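Local atomic coordinates of glycerol Dehydrogenase (Unidentified, PDB entry 5XN8), a protein that probably catalyses the NAD-dependent oxidation of glycerol to dihydroxyacetone, as an iron-containing-type alcohol dehydrogenase that holds a zinc ion in this crystal. Residues A[30-36]-A[57-63]; A[297-301]-A[361-365]; A[101-106]-A[141-147]; A[206-210]-A[232-237]. All blocks are in the same frame, centred on the assembly; numbering follows the deposited sequence.

Contact 1. Residues A[30-36]-A[57-63]; sequences ESFFVIA and ISLHAER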
loop_
_atom_site.group_PDB
_atom_site.type_symbol
_atom_site.label_atom_id
_atom_site.label_comp_id
_atom_site.label_asym_id
_atom_site.label_seq_id
_atom_site.Cartn_x
_atom_site.Cartn_y
_atom_site.Cartn_z
ATOM N N GLU A 30 7.624 -21.235 54.396
ATOM C CA GLU A 30 7.231 -20.577 55.651
ATOM C C GLU A 30 8.326 -19.664 56.215
ATOM O O GLU A 30 8.057 -18.879 57.139
ATOM C CB GLU A 30 6.808 -21.624 56.692
ATOM C CG GLU A 30 5.517 -22.331 56.314
ATOM C CD GLU A 30 5.436 -23.769 56.788
ATOM O OE1 GLU A 30 6.455 -24.503 56.766
ATOM O OE2 GLU A 30 4.314 -24.176 57.151
ATOM N N SER A 31 9.545 -19.760 55.678
ATOM C CA SER A 31 10.634 -18.862 56.074
ATOM C C SER A 31 11.658 -18.672 54.961
ATOM O O SER A 31 11.844 -19.553 54.120
ATOM C CB SER A 31 11.314 -19.371 57.358
ATOM O OG SER A 31 11.988 -20.594 57.135
ATOM N N PHE A 32 12.330 -17.523 54.984
ATOM C CA PHE A 32 13.261 -17.128 53.930
ATOM C C PHE A 32 14.587 -16.578 54.448
ATOM O O PHE A 32 14.627 -15.808 55.403
ATOM C CB PHE A 32 12.595 -16.099 53.009
ATOM C CG PHE A 32 11.734 -16.718 51.948
ATOM C CD1 PHE A 32 12.292 -17.155 50.757
ATOM C CD2 PHE A 32 10.371 -16.901 52.158
ATOM C CE1 PHE A 32 11.497 -17.749 49.779
ATOM C CE2 PHE A 32 9.577 -17.491 51.189
ATOM C CZ PHE A 32 10.140 -17.920 49.998
ATOM N N PHE A 33 15.661 -16.985 53.784
ATOM C CA PHE A 33 17.006 -16.494 54.013
ATOM C C PHE A 33 17.274 -15.381 52.991
ATOM O O PHE A 33 17.420 -15.651 51.803
ATOM C CB PHE A 33 17.979 -17.657 53.833
ATOM C CG PHE A 33 19.418 -17.305 54.047
ATOM C CD1 PHE A 33 19.937 -17.211 55.328
ATOM C CD2 PHE A 33 20.271 -17.117 52.963
ATOM C CE1 PHE A 33 21.273 -16.911 55.532
ATOM C CE2 PHE A 33 21.609 -16.820 53.156
ATOM C CZ PHE A 33 22.110 -16.716 54.445
ATOM N N VAL A 34 17.323 -14.139 53.457
ATOM C CA VAL A 34 17.408 -12.963 52.592
ATOM C C VAL A 34 18.850 -12.451 52.516
ATOM O O VAL A 34 19.460 -12.229 53.550
ATOM C CB VAL A 34 16.498 -11.829 53.126
ATOM C CG1 VAL A 34 16.337 -10.718 52.093
ATOM C CG2 VAL A 34 15.144 -12.376 53.548
ATOM N N ILE A 35 19.386 -12.263 51.308
ATOM C CA ILE A 35 20.753 -11.712 51.139
ATOM C C ILE A 35 20.814 -10.452 50.273
ATOM O O ILE A 35 20.070 -10.311 49.292
ATOM C CB ILE A 35 21.763 -12.759 50.605
ATOM C CG1 ILE A 35 21.476 -13.153 49.149
ATOM C CG2 ILE A 35 21.750 -13.998 51.492
ATOM C CD1 ILE A 35 22.531 -14.065 48.556
ATOM N N ALA A 36 21.728 -9.557 50.647
ATOM C CA ALA A 36 21.987 -8.307 49.938
ATOM C C ALA A 36 23.295 -7.675 50.436
ATOM O O ALA A 36 23.715 -7.922 51.570
ATOM C CB ALA A 36 20.833 -7.343 50.152
ATOM N N ILE A 57 5.806 -14.494 57.640
ATOM C CA ILE A 57 6.927 -15.279 57.121
ATOM C C ILE A 57 8.145 -14.945 57.977
ATOM O O ILE A 57 8.486 -13.778 58.138
ATOM C CB ILE A 57 7.205 -14.961 55.626
ATOM C CG1 ILE A 57 5.920 -15.101 54.798
ATOM C CG2 ILE A 57 8.294 -15.869 55.056
ATOM C CD1 ILE A 57 6.109 -14.918 53.313
ATOM N N SER A 58 8.779 -15.976 58.528
ATOM C CA SER A 58 9.973 -15.820 59.370
ATOM C C SER A 58 11.188 -15.546 58.486
ATOM O O SER A 58 11.321 -16.145 57.424
ATOM C CB SER A 58 10.197 -17.085 60.208
ATOM O OG SER A 58 11.385 -16.996 60.975
ATOM N N LEU A 59 12.067 -14.641 58.920
ATOM C CA LEU A 59 13.214 -14.213 58.110
ATOM C C LEU A 59 14.492 -14.070 58.917
ATOM O O LEU A 59 14.465 -13.708 60.088
ATOM C CB LEU A 59 12.940 -12.850 57.473
ATOM C CG LEU A 59 11.738 -12.708 56.545
ATOM C CD1 LEU A 59 11.094 -11.329 56.632
ATOM C CD2 LEU A 59 12.120 -13.063 55.114
ATOM N N HIS A 60 15.609 -14.354 58.255
ATOM C CA HIS A 60 16.921 -13.928 58.712
ATOM C C HIS A 60 17.659 -13.267 57.539
ATOM O O HIS A 60 17.893 -13.901 56.508
ATOM C CB HIS A 60 17.702 -15.089 59.320
ATOM C CG HIS A 60 19.156 -14.792 59.502
ATOM N ND1 HIS A 60 19.615 -13.844 60.389
ATOM C CD2 HIS A 60 20.253 -15.288 58.889
ATOM C CE1 HIS A 60 20.929 -13.762 60.315
ATOM N NE2 HIS A 60 21.343 -14.630 59.409
ATOM N N ALA A 61 17.986 -11.984 57.710
ATOM C CA ALA A 61 18.747 -11.218 56.730
ATOM C C ALA A 61 20.228 -11.389 57.001
ATOM O O ALA A 61 20.649 -11.394 58.162
ATOM C CB ALA A 61 18.375 -9.747 56.808
ATOM N N GLU A 62 21.019 -11.530 55.939
ATOM C CA GLU A 62 22.473 -11.672 56.069
ATOM C C GLU A 62 23.209 -10.886 54.980
ATOM O O GLU A 62 22.709 -10.729 53.869
ATOM C CB GLU A 62 22.855 -13.160 56.039
ATOM C CG GLU A 62 24.281 -13.484 56.473
ATOM C CD GLU A 62 24.583 -13.112 57.917
ATOM O OE1 GLU A 62 23.996 -13.723 58.837
ATOM O OE2 GLU A 62 25.420 -12.212 58.129
ATOM N N ARG A 63 24.396 -10.401 55.323
ATOM C CA ARG A 63 25.190 -9.540 54.454
ATOM C C ARG A 63 25.910 -10.354 53.380
ATOM O O ARG A 63 26.436 -11.430 53.655
ATOM C CB ARG A 63 26.219 -8.763 55.297
ATOM C CG ARG A 63 26.970 -7.693 54.537
ATOM C CD ARG A 63 27.961 -6.942 55.427
ATOM N NE ARG A 63 29.277 -6.851 54.809
ATOM C CZ ARG A 63 30.182 -7.830 54.792
ATOM N NH1 ARG A 63 29.946 -9.012 55.361
ATOM N NH2 ARG A 63 31.356 -7.619 54.195
#
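Leu59 and Val34 make the apolar heart of this pair of parallel strands: Leu59 CD2 lies 3.5 Å from Val34 CG2 and 3.7 Å from Phe32 CB. The strands are the two ends of a beta-alpha-beta crossover at one edge of the Rossmann-like nucleotide-binding sheet, and the helix that links them, 38-54, covers this face through Leu49 and Leu52. Ile57 CG2 extends the patch, meeting the Phe32 ring at its edge, 3.7 Å from CD2. On the face carrying Phe33, His60 and Glu62, helix 70-83 packs instead, and His60 stacks on His83. The backbones, 12° from parallel, interlock in the staggered parallel pattern: Phe32 N donates to Ser58 O (3.0 Å), Val34 N to His60 O (3.1 Å) and Glu62 N to Val34 O (2.9 Å). Ala36 brings strand 31-36 up to Asp37, a probable NAD(+) ligand. At the polar edge, His60 NE2 donates to Glu62 OE1 at 2.9 Å.

Contact 2. Residues A[297-301]-A[361-365]; sequences LGFCE and QWLAR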
loop_
_atom_site.group_PDB
_atom_site.type_symbol
_atom_site.label_atom_id
_atom_site.label_comp_id
_atom_site.label_asym_id
_atom_site.label_seq_id
_atom_site.Cartn_x
_atom_site.Cartn_y
_atom_site.Cartn_z
ATOM N N LEU A 297 21.722 1.158 14.460
ATOM C CA LEU A 297 22.619 2.290 14.663
ATOM C C LEU A 297 21.864 3.495 15.244
ATOM O O LEU A 297 22.314 4.113 16.222
ATOM C CB LEU A 297 23.268 2.706 13.340
ATOM C CG LEU A 297 24.401 1.863 12.771
ATOM C CD1 LEU A 297 24.713 2.351 11.367
ATOM C CD2 LEU A 297 25.659 1.874 13.653
ATOM N N GLY A 298 20.718 3.807 14.637
ATOM C CA GLY A 298 19.854 4.891 15.083
ATOM C C GLY A 298 19.357 4.726 16.494
ATOM O O GLY A 298 19.363 5.678 17.264
ATOM N N PHE A 299 18.953 3.510 16.841
ATOM C CA PHE A 299 18.542 3.184 18.210
ATOM C C PHE A 299 19.694 3.378 19.189
ATOM O O PHE A 299 19.538 4.095 20.187
ATOM C CB PHE A 299 18.014 1.750 18.299
ATOM C CG PHE A 299 17.697 1.306 19.699
ATOM C CD1 PHE A 299 16.487 1.654 20.291
ATOM C CD2 PHE A 299 18.602 0.537 20.426
ATOM C CE1 PHE A 299 16.196 1.279 21.591
ATOM C CE2 PHE A 299 18.312 0.143 21.721
ATOM C CZ PHE A 299 17.107 0.519 22.304
ATOM N N CYS A 300 20.831 2.740 18.900
ATOM C CA CYS A 300 22.025 2.825 19.755
ATOM C C CYS A 300 22.514 4.271 19.999
ATOM O O CYS A 300 22.746 4.653 21.140
ATOM C CB CYS A 300 23.175 1.972 19.180
ATOM S SG CYS A 300 23.042 0.188 19.395
ATOM N N GLU A 301 22.660 5.065 18.943
ATOM C CA GLU A 301 23.085 6.478 19.075
ATOM C C GLU A 301 22.147 7.282 19.962
ATOM O O GLU A 301 22.588 8.072 20.802
ATOM C CB GLU A 301 23.172 7.157 17.705
ATOM C CG GLU A 301 23.454 8.671 17.743
ATOM C CD GLU A 301 23.666 9.286 16.376
ATOM O OE1 GLU A 301 23.093 8.754 15.393
ATOM O OE2 GLU A 301 24.392 10.300 16.259
ATOM N N GLN A 361 30.858 6.565 10.317
ATOM C CA GLN A 361 30.101 7.292 9.297
ATOM C C GLN A 361 28.734 7.784 9.818
ATOM O O GLN A 361 28.338 8.940 9.575
ATOM C CB GLN A 361 29.901 6.407 8.078
ATOM C CG GLN A 361 29.488 7.137 6.808
ATOM C CD GLN A 361 28.927 6.174 5.779
ATOM O OE1 GLN A 361 27.709 5.955 5.720
ATOM N NE2 GLN A 361 29.811 5.548 5.004
ATOM N N TRP A 362 28.048 6.917 10.564
ATOM C CA TRP A 362 26.748 7.226 11.147
ATOM C C TRP A 362 26.794 8.377 12.156
ATOM O O TRP A 362 25.959 9.281 12.134
ATOM C CB TRP A 362 26.160 5.971 11.817
ATOM C CG TRP A 362 24.790 6.193 12.331
ATOM C CD1 TRP A 362 24.439 6.491 13.609
ATOM C CD2 TRP A 362 23.576 6.180 11.568
ATOM N NE1 TRP A 362 23.079 6.649 13.702
ATOM C CE2 TRP A 362 22.518 6.454 12.466
ATOM C CE3 TRP A 362 23.273 5.953 10.211
ATOM C CZ2 TRP A 362 21.182 6.518 12.062
ATOM C CZ3 TRP A 362 21.944 6.029 9.804
ATOM C CH2 TRP A 362 20.912 6.303 10.735
ATOM N N LEU A 363 27.766 8.334 13.050
ATOM C CA LEU A 363 27.952 9.405 14.027
ATOM C C LEU A 363 28.418 10.746 13.435
ATOM O O LEU A 363 28.243 11.799 14.071
ATOM C CB LEU A 363 28.941 8.950 15.110
ATOM C CG LEU A 363 28.469 7.806 16.006
ATOM C CD1 LEU A 363 29.630 7.356 16.879
ATOM C CD2 LEU A 363 27.250 8.197 16.833
ATOM N N ALA A 364 29.009 10.710 12.238
ATOM C CA ALA A 364 29.568 11.901 11.575
ATOM C C ALA A 364 28.699 12.493 10.456
ATOM O O ALA A 364 29.151 13.404 9.755
ATOM C CB ALA A 364 30.940 11.562 11.017
ATOM N N ARG A 365 27.456 12.023 10.311
ATOM C CA ARG A 365 26.642 12.328 9.130
ATOM C C ARG A 365 25.895 13.661 9.243
ATOM O O ARG A 365 25.498 14.085 10.334
ATOM C CB ARG A 365 25.661 11.183 8.854
ATOM C CG ARG A 365 24.451 11.136 9.785
ATOM C CD ARG A 365 23.818 9.748 9.775
ATOM N NE ARG A 365 22.785 9.606 10.797
ATOM C CZ ARG A 365 21.544 10.083 10.747
ATOM N NH1 ARG A 365 21.125 10.808 9.709
ATOM N NH2 ARG A 365 20.718 9.844 11.769
#
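This is a small surface contact between helices, in which the C-terminal end of the chain lies against helix 290-303, far from the metal and nucleotide sites. Trp362, near the end of helix 345-363, does most of the work and has the largest area covered here. Its indole lies flat against Leu297: Leu297 CB sits 3.8 Å from the centroid of the five-membered ring and only 2° off its normal, a nearly ideal CH-pi contact. The six-membered end of the indole touches the helix backbone at Gly298, where CZ2 comes within 3.7 Å of Gly298 CA. Both helices belong to the all-helical C-terminal half that, in the iron-containing alcohol dehydrogenase family, follows the nucleotide-binding half. Glu301, one turn on from Leu297, bounds the contact on its polar side. Its OE1 is 2.7 Å from Trp362 NE1, while OE2 lies 3.6 Å from Leu363 CD2. Leu363 also packs on Val307 and Thr308 of the loop beyond helix 290-303. Behind the contact, Phe299 faces the other way, into Met169 and Leu173 of helix 162-185. Arg365, the last residue, brings NH2 to 4.5 Å from Glu301 OE1, near enough for the opposite charges to attract but too far for a salt bridge.

Contact 3. Residues A[101-106]-A[141-147]; sequences KAIGYY and LIYPKNP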
loop_
_atom_site.group_PDB
_atom_site.type_symbol
_atom_site.label_atom_id
_atom_site.label_comp_id
_atom_site.label_asym_id
_atom_site.label_seq_id
_atom_site.Cartn_x
_atom_site.Cartn_y
_atom_site.Cartn_z
ATOM N N LYS A 101 20.658 -18.045 43.683
ATOM C CA LYS A 101 20.288 -19.202 42.847
ATOM C C LYS A 101 21.094 -20.440 43.194
ATOM O O LYS A 101 20.542 -21.543 43.283
ATOM C CB LYS A 101 20.490 -18.902 41.350
ATOM C CG LYS A 101 19.510 -17.908 40.746
ATOM C CD LYS A 101 19.853 -17.655 39.285
ATOM C CE LYS A 101 19.147 -16.435 38.703
ATOM N NZ LYS A 101 19.839 -15.942 37.480
ATOM N N ALA A 102 22.394 -20.251 43.375
ATOM C CA ALA A 102 23.309 -21.338 43.749
ATOM C C ALA A 102 22.938 -21.938 45.096
ATOM O O ALA A 102 22.863 -23.160 45.224
ATOM C CB ALA A 102 24.756 -20.839 43.773
ATOM N N ILE A 103 22.691 -21.072 46.082
ATOM C CA ILE A 103 22.268 -21.505 47.423
ATOM C C ILE A 103 20.981 -22.331 47.342
ATOM O O ILE A 103 20.877 -23.381 47.980
ATOM C CB ILE A 103 22.063 -20.302 48.378
ATOM C CG1 ILE A 103 23.400 -19.606 48.676
ATOM C CG2 ILE A 103 21.440 -20.735 49.705
ATOM C CD1 ILE A 103 23.254 -18.158 49.091
ATOM N N GLY A 104 20.012 -21.857 46.558
ATOM C CA GLY A 104 18.746 -22.567 46.357
ATOM C C GLY A 104 18.923 -23.915 45.692
ATOM O O GLY A 104 18.287 -24.900 46.093
ATOM N N TYR A 105 19.801 -23.960 44.692
ATOM C CA TYR A 105 20.135 -25.203 44.004
ATOM C C TYR A 105 20.765 -26.237 44.940
ATOM O O TYR A 105 20.240 -27.346 45.080
ATOM C CB TYR A 105 21.074 -24.946 42.810
ATOM C CG TYR A 105 21.617 -26.233 42.237
ATOM C CD1 TYR A 105 20.762 -27.168 41.650
ATOM C CD2 TYR A 105 22.971 -26.548 42.327
ATOM C CE1 TYR A 105 21.247 -28.373 41.158
ATOM C CE2 TYR A 105 23.466 -27.749 41.844
ATOM C CZ TYR A 105 22.600 -28.653 41.256
ATOM O OH TYR A 105 23.082 -29.847 40.770
ATOM N N TYR A 106 21.876 -25.879 45.578
ATOM C CA TYR A 106 22.606 -26.827 46.434
ATOM C C TYR A 106 21.820 -27.282 47.676
ATOM O O TYR A 106 22.022 -28.398 48.151
ATOM C CB TYR A 106 23.982 -26.273 46.830
ATOM C CG TYR A 106 24.949 -26.178 45.664
ATOM C CD1 TYR A 106 25.396 -27.326 45.010
ATOM C CD2 TYR A 106 25.424 -24.942 45.215
ATOM C CE1 TYR A 106 26.273 -27.246 43.932
ATOM C CE2 TYR A 106 26.288 -24.851 44.138
ATOM C CZ TYR A 106 26.718 -26.001 43.497
ATOM O OH TYR A 106 27.596 -25.911 42.436
ATOM N N LEU A 141 27.483 -22.086 36.220
ATOM C CA LEU A 141 26.610 -23.126 36.763
ATOM C C LEU A 141 25.216 -22.979 36.146
ATOM O O LEU A 141 24.498 -22.014 36.421
ATOM C CB LEU A 141 26.524 -23.042 38.290
ATOM C CG LEU A 141 27.823 -23.326 39.057
ATOM C CD1 LEU A 141 27.540 -23.260 40.549
ATOM C CD2 LEU A 141 28.473 -24.649 38.670
ATOM N N ILE A 142 24.862 -23.938 35.300
ATOM C CA ILE A 142 23.544 -24.016 34.685
ATOM C C ILE A 142 22.720 -24.957 35.557
ATOM O O ILE A 142 23.141 -26.079 35.808
ATOM C CB ILE A 142 23.613 -24.579 33.247
ATOM C CG1 ILE A 142 24.620 -23.795 32.392
ATOM C CG2 ILE A 142 22.228 -24.594 32.604
ATOM C CD1 ILE A 142 25.168 -24.599 31.226
ATOM N N TYR A 143 21.557 -24.494 36.005
ATOM C CA TYR A 143 20.677 -25.266 36.874
ATOM C C TYR A 143 19.549 -25.935 36.090
ATOM O O TYR A 143 19.178 -25.468 35.003
ATOM C CB TYR A 143 20.072 -24.382 37.964
ATOM C CG TYR A 143 21.105 -23.578 38.700
ATOM C CD1 TYR A 143 22.120 -24.210 39.414
ATOM C CD2 TYR A 143 21.101 -22.183 38.646
ATOM C CE1 TYR A 143 23.092 -23.477 40.081
ATOM C CE2 TYR A 143 22.059 -21.444 39.301
ATOM C CZ TYR A 143 23.053 -22.087 40.016
ATOM O OH TYR A 143 24.003 -21.342 40.661
ATOM N N PRO A 144 18.989 -27.034 36.639
ATOM C CA PRO A 144 17.766 -27.616 36.084
ATOM C C PRO A 144 16.541 -26.706 36.190
ATOM O O PRO A 144 15.643 -26.797 35.343
ATOM C CB PRO A 144 17.541 -28.869 36.949
ATOM C CG PRO A 144 18.860 -29.164 37.574
ATOM C CD PRO A 144 19.511 -27.832 37.767
ATOM N N LYS A 145 16.517 -25.846 37.211
ATOM C CA LYS A 145 15.343 -25.052 37.555
ATOM C C LYS A 145 15.612 -23.547 37.452
ATOM O O LYS A 145 16.682 -23.084 37.831
ATOM C CB LYS A 145 14.892 -25.408 38.975
ATOM C CG LYS A 145 13.431 -25.081 39.247
ATOM C CD LYS A 145 13.034 -25.365 40.679
ATOM C CE LYS A 145 12.973 -26.861 40.931
ATOM N NZ LYS A 145 12.115 -27.210 42.109
ATOM N N ASN A 146 14.638 -22.798 36.932
ATOM C CA ASN A 146 14.679 -21.330 36.959
ATOM C C ASN A 146 14.274 -20.843 38.350
ATOM O O ASN A 146 13.701 -21.607 39.127
ATOM C CB ASN A 146 13.724 -20.728 35.928
ATOM C CG ASN A 146 14.186 -20.942 34.507
ATOM O OD1 ASN A 146 14.194 -22.066 34.004
ATOM N ND2 ASN A 146 14.558 -19.854 33.840
ATOM N N PRO A 147 14.573 -19.571 38.682
ATOM C CA PRO A 147 14.038 -19.013 39.929
ATOM C C PRO A 147 12.529 -19.207 40.038
ATOM O O PRO A 147 11.817 -19.103 39.040
ATOM C CB PRO A 147 14.362 -17.528 39.811
ATOM C CG PRO A 147 15.587 -17.491 38.978
ATOM C CD PRO A 147 15.468 -18.619 38.001
#
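Tyr143 is the bump here, and the hollow it fills lies on the flank of helix 94-107 between Lys101, Ala102 and Tyr105. Tyr143, the most covered residue of the contact, lays its ring against the helix so that CE2 comes 3.6 Å from Lys101 CB, while CD1 sits over one face of the Tyr105 ring, 3.5 Å from Tyr105 CG. The two rings meet obliquely, their planes at 36° and centroids 5.2 Å apart. The small Ala102 leaves room for the tip of the tyrosine: Tyr143 OH comes within 3.2 Å of Ala102 CB, and this hydroxyl is hydrogen-bonded to Ser128 OG. Smaller contacts surround it. Pro144 CD rests 3.8 Å from Tyr105 CE1, Leu141 CD1 reaches Tyr106 OH at 3.3 Å near the ring edge, and Pro147 CG meets the extended aliphatic arm of Lys101 at CE, 3.7 Å away. That arm carries Lys101 NZ to the carbonyls of Ala122 and Leu127, beside Ser125 and Leu127, which probably bind NAD(+). The contact thus lays the end of the beta hairpin 127-131/137-142, and the chain leaving it for strand 149-153, along helix 94-107. Helix 70-83 lies beside the same helix, its Ile73 touching Ala102 and its Leu76, Ile77 and Leu80 packing on Ile103.

Contact 4. Residues A[206-210]-A[232-237]; sequences CYDTL and RIIEAN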
loop_
_atom_site.group_PDB
_atom_site.type_symbol
_atom_site.label_atom_id
_atom_site.label_comp_id
_atom_site.label_asym_id
_atom_site.label_seq_id
_atom_site.Cartn_x
_atom_site.Cartn_y
_atom_site.Cartn_z
ATOM N N CYS A 206 10.568 -8.432 22.128
ATOM C CA CYS A 206 11.646 -7.702 22.810
ATOM C C CYS A 206 12.190 -6.571 21.935
ATOM O O CYS A 206 12.227 -5.404 22.355
ATOM C CB CYS A 206 12.771 -8.670 23.168
ATOM S SG CYS A 206 14.098 -7.959 24.122
ATOM N N TYR A 207 12.562 -6.927 20.705
ATOM C CA TYR A 207 13.147 -6.004 19.737
ATOM C C TYR A 207 12.187 -4.895 19.318
ATOM O O TYR A 207 12.581 -3.726 19.304
ATOM C CB TYR A 207 13.642 -6.792 18.506
ATOM C CG TYR A 207 14.201 -5.956 17.373
ATOM C CD1 TYR A 207 15.346 -5.179 17.548
ATOM C CD2 TYR A 207 13.589 -5.952 16.128
ATOM C CE1 TYR A 207 15.861 -4.420 16.512
ATOM C CE2 TYR A 207 14.091 -5.200 15.082
ATOM C CZ TYR A 207 15.226 -4.424 15.283
ATOM O OH TYR A 207 15.731 -3.652 14.256
ATOM N N ASP A 208 10.939 -5.243 18.989
ATOM C CA ASP A 208 9.933 -4.238 18.591
ATOM C C ASP A 208 9.578 -3.298 19.738
ATOM O O ASP A 208 9.263 -2.131 19.512
ATOM C CB ASP A 208 8.639 -4.893 18.068
ATOM C CG ASP A 208 8.851 -5.693 16.780
ATOM O OD1 ASP A 208 9.734 -5.344 15.958
ATOM O OD2 ASP A 208 8.112 -6.685 16.588
ATOM N N THR A 209 9.594 -3.824 20.957
ATOM C CA THR A 209 9.342 -3.030 22.162
ATOM C C THR A 209 10.461 -2.011 22.406
ATOM O O THR A 209 10.179 -0.869 22.741
ATOM C CB THR A 209 9.153 -3.930 23.403
ATOM O OG1 THR A 209 8.076 -4.836 23.168
ATOM C CG2 THR A 209 8.838 -3.113 24.643
ATOM N N LEU A 210 11.714 -2.409 22.221
ATOM C CA LEU A 210 12.836 -1.451 22.330
ATOM C C LEU A 210 12.671 -0.278 21.366
ATOM O O LEU A 210 12.810 0.871 21.776
ATOM C CB LEU A 210 14.181 -2.113 22.073
ATOM C CG LEU A 210 14.710 -3.093 23.102
ATOM C CD1 LEU A 210 15.981 -3.756 22.600
ATOM C CD2 LEU A 210 14.962 -2.410 24.425
ATOM N N ARG A 232 7.161 -1.313 30.138
ATOM C CA ARG A 232 7.309 -2.154 28.939
ATOM C C ARG A 232 8.772 -2.522 28.688
ATOM O O ARG A 232 9.072 -3.655 28.303
ATOM C CB ARG A 232 6.757 -1.467 27.680
ATOM C CG ARG A 232 5.290 -1.070 27.692
ATOM C CD ARG A 232 4.342 -2.254 27.695
ATOM N NE ARG A 232 2.946 -1.812 27.845
ATOM C CZ ARG A 232 2.168 -1.326 26.866
ATOM N NH1 ARG A 232 2.620 -1.193 25.613
ATOM N NH2 ARG A 232 0.922 -0.966 27.139
ATOM N N ILE A 233 9.667 -1.558 28.893
ATOM C CA ILE A 233 11.105 -1.768 28.691
ATOM C C ILE A 233 11.729 -2.641 29.773
ATOM O O ILE A 233 12.607 -3.439 29.473
ATOM C CB ILE A 233 11.852 -0.409 28.534
ATOM C CG1 ILE A 233 11.514 0.209 27.171
ATOM C CG2 ILE A 233 13.370 -0.544 28.703
ATOM C CD1 ILE A 233 12.152 -0.464 25.969
ATOM N N ILE A 234 11.289 -2.490 31.022
ATOM C CA ILE A 234 11.725 -3.381 32.111
ATOM C C ILE A 234 11.307 -4.835 31.836
ATOM O O ILE A 234 12.056 -5.765 32.150
ATOM C CB ILE A 234 11.206 -2.900 33.489
ATOM C CG1 ILE A 234 11.937 -1.620 33.905
ATOM C CG2 ILE A 234 11.404 -3.964 34.571
ATOM C CD1 ILE A 234 11.279 -0.883 35.058
ATOM N N GLU A 235 10.125 -5.031 31.262
ATOM C CA GLU A 235 9.658 -6.371 30.890
ATOM C C GLU A 235 10.450 -6.910 29.700
ATOM O O GLU A 235 10.837 -8.081 29.692
ATOM C CB GLU A 235 8.170 -6.351 30.549
ATOM C CG GLU A 235 7.559 -7.744 30.411
ATOM C CD GLU A 235 6.204 -7.760 29.735
ATOM O OE1 GLU A 235 5.518 -6.722 29.753
ATOM O OE2 GLU A 235 5.823 -8.829 29.183
ATOM N N ALA A 236 10.655 -6.056 28.697
ATOM C CA ALA A 236 11.513 -6.384 27.559
ATOM C C ALA A 236 12.909 -6.806 28.015
ATOM O O ALA A 236 13.403 -7.864 27.618
ATOM C CB ALA A 236 11.606 -5.201 26.602
ATOM N N ASN A 237 13.514 -5.979 28.866
ATOM C CA ASN A 237 14.869 -6.205 29.392
ATOM C C ASN A 237 15.015 -7.446 30.260
ATOM O O ASN A 237 16.115 -8.011 30.337
ATOM C CB ASN A 237 15.347 -4.986 30.214
ATOM C CG ASN A 237 15.745 -3.800 29.355
ATOM O OD1 ASN A 237 15.549 -3.793 28.134
ATOM N ND2 ASN A 237 16.327 -2.787 29.996
#
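Thr209 and Ala236 each have 57 Å² covered, more than any other residue here, and they meet where two helices of the C-terminal helical half pack: Thr209 CG2 is 4.0 Å from Ala236 CB. Both CA-to-CB bonds point at the opposite helix. The methyl of Thr209 also rests 3.7 Å from Arg232 O, while its hydroxyl turns back to its own helix, where OG1 is hydrogen-bonded to Leu205 O. Because Ala236 is so small, the backbone comes close beside it: the CA atoms of Cys206 and Ala236 are only 4.9 Å apart. Ile233, third in area, spreads over the next turn, its CD1 lying 3.8 Å from both Leu210 CD2 and Thr209 O. Helices 197-223 and 228-247 follow one another in the chain and run roughly antiparallel as a helical hairpin, their short segments crossing at -148° with axes 9.3 Å apart. Asn237, whose ND2 is hydrogen-bonded to Ala118 O, carries this packing to within about 6 Å, side chain to side chain, of Asp121, a probable glycerol ligand. Arg232 sends its charged end to Glu197 of the third subunit. With methyl groups and aliphatic chains at the interface, and Thr209 OG1, Asn237 ND2 and the Arg232 guanidinium engaged elsewhere, the two helices are held chiefly by close van der Waals fit.

In the fold
Along the chain the order is contact 1, contact 3, contact 4, contact 2. Contacts 1 and 3 belong to the nucleotide-binding half, their centres 18 Å apart, and meet where Ile35 CD1 packs on Ile103 CD1 (4.2 Å). Contacts 4 and 2, 21 Å apart between centres, share the helical half: Phe299 CE1 of contact 2 lies 3.4 Å from Leu210 O of contact 4. Contacts 3 and 4 come within about 11 Å at their nearest atoms, each with a side chain about 10 or 11 Å from the zinc, consistent with an active site lying between the two halves. Contacts 1 and 2, 47 Å apart between centres, lie on opposite sides of the chain's centre.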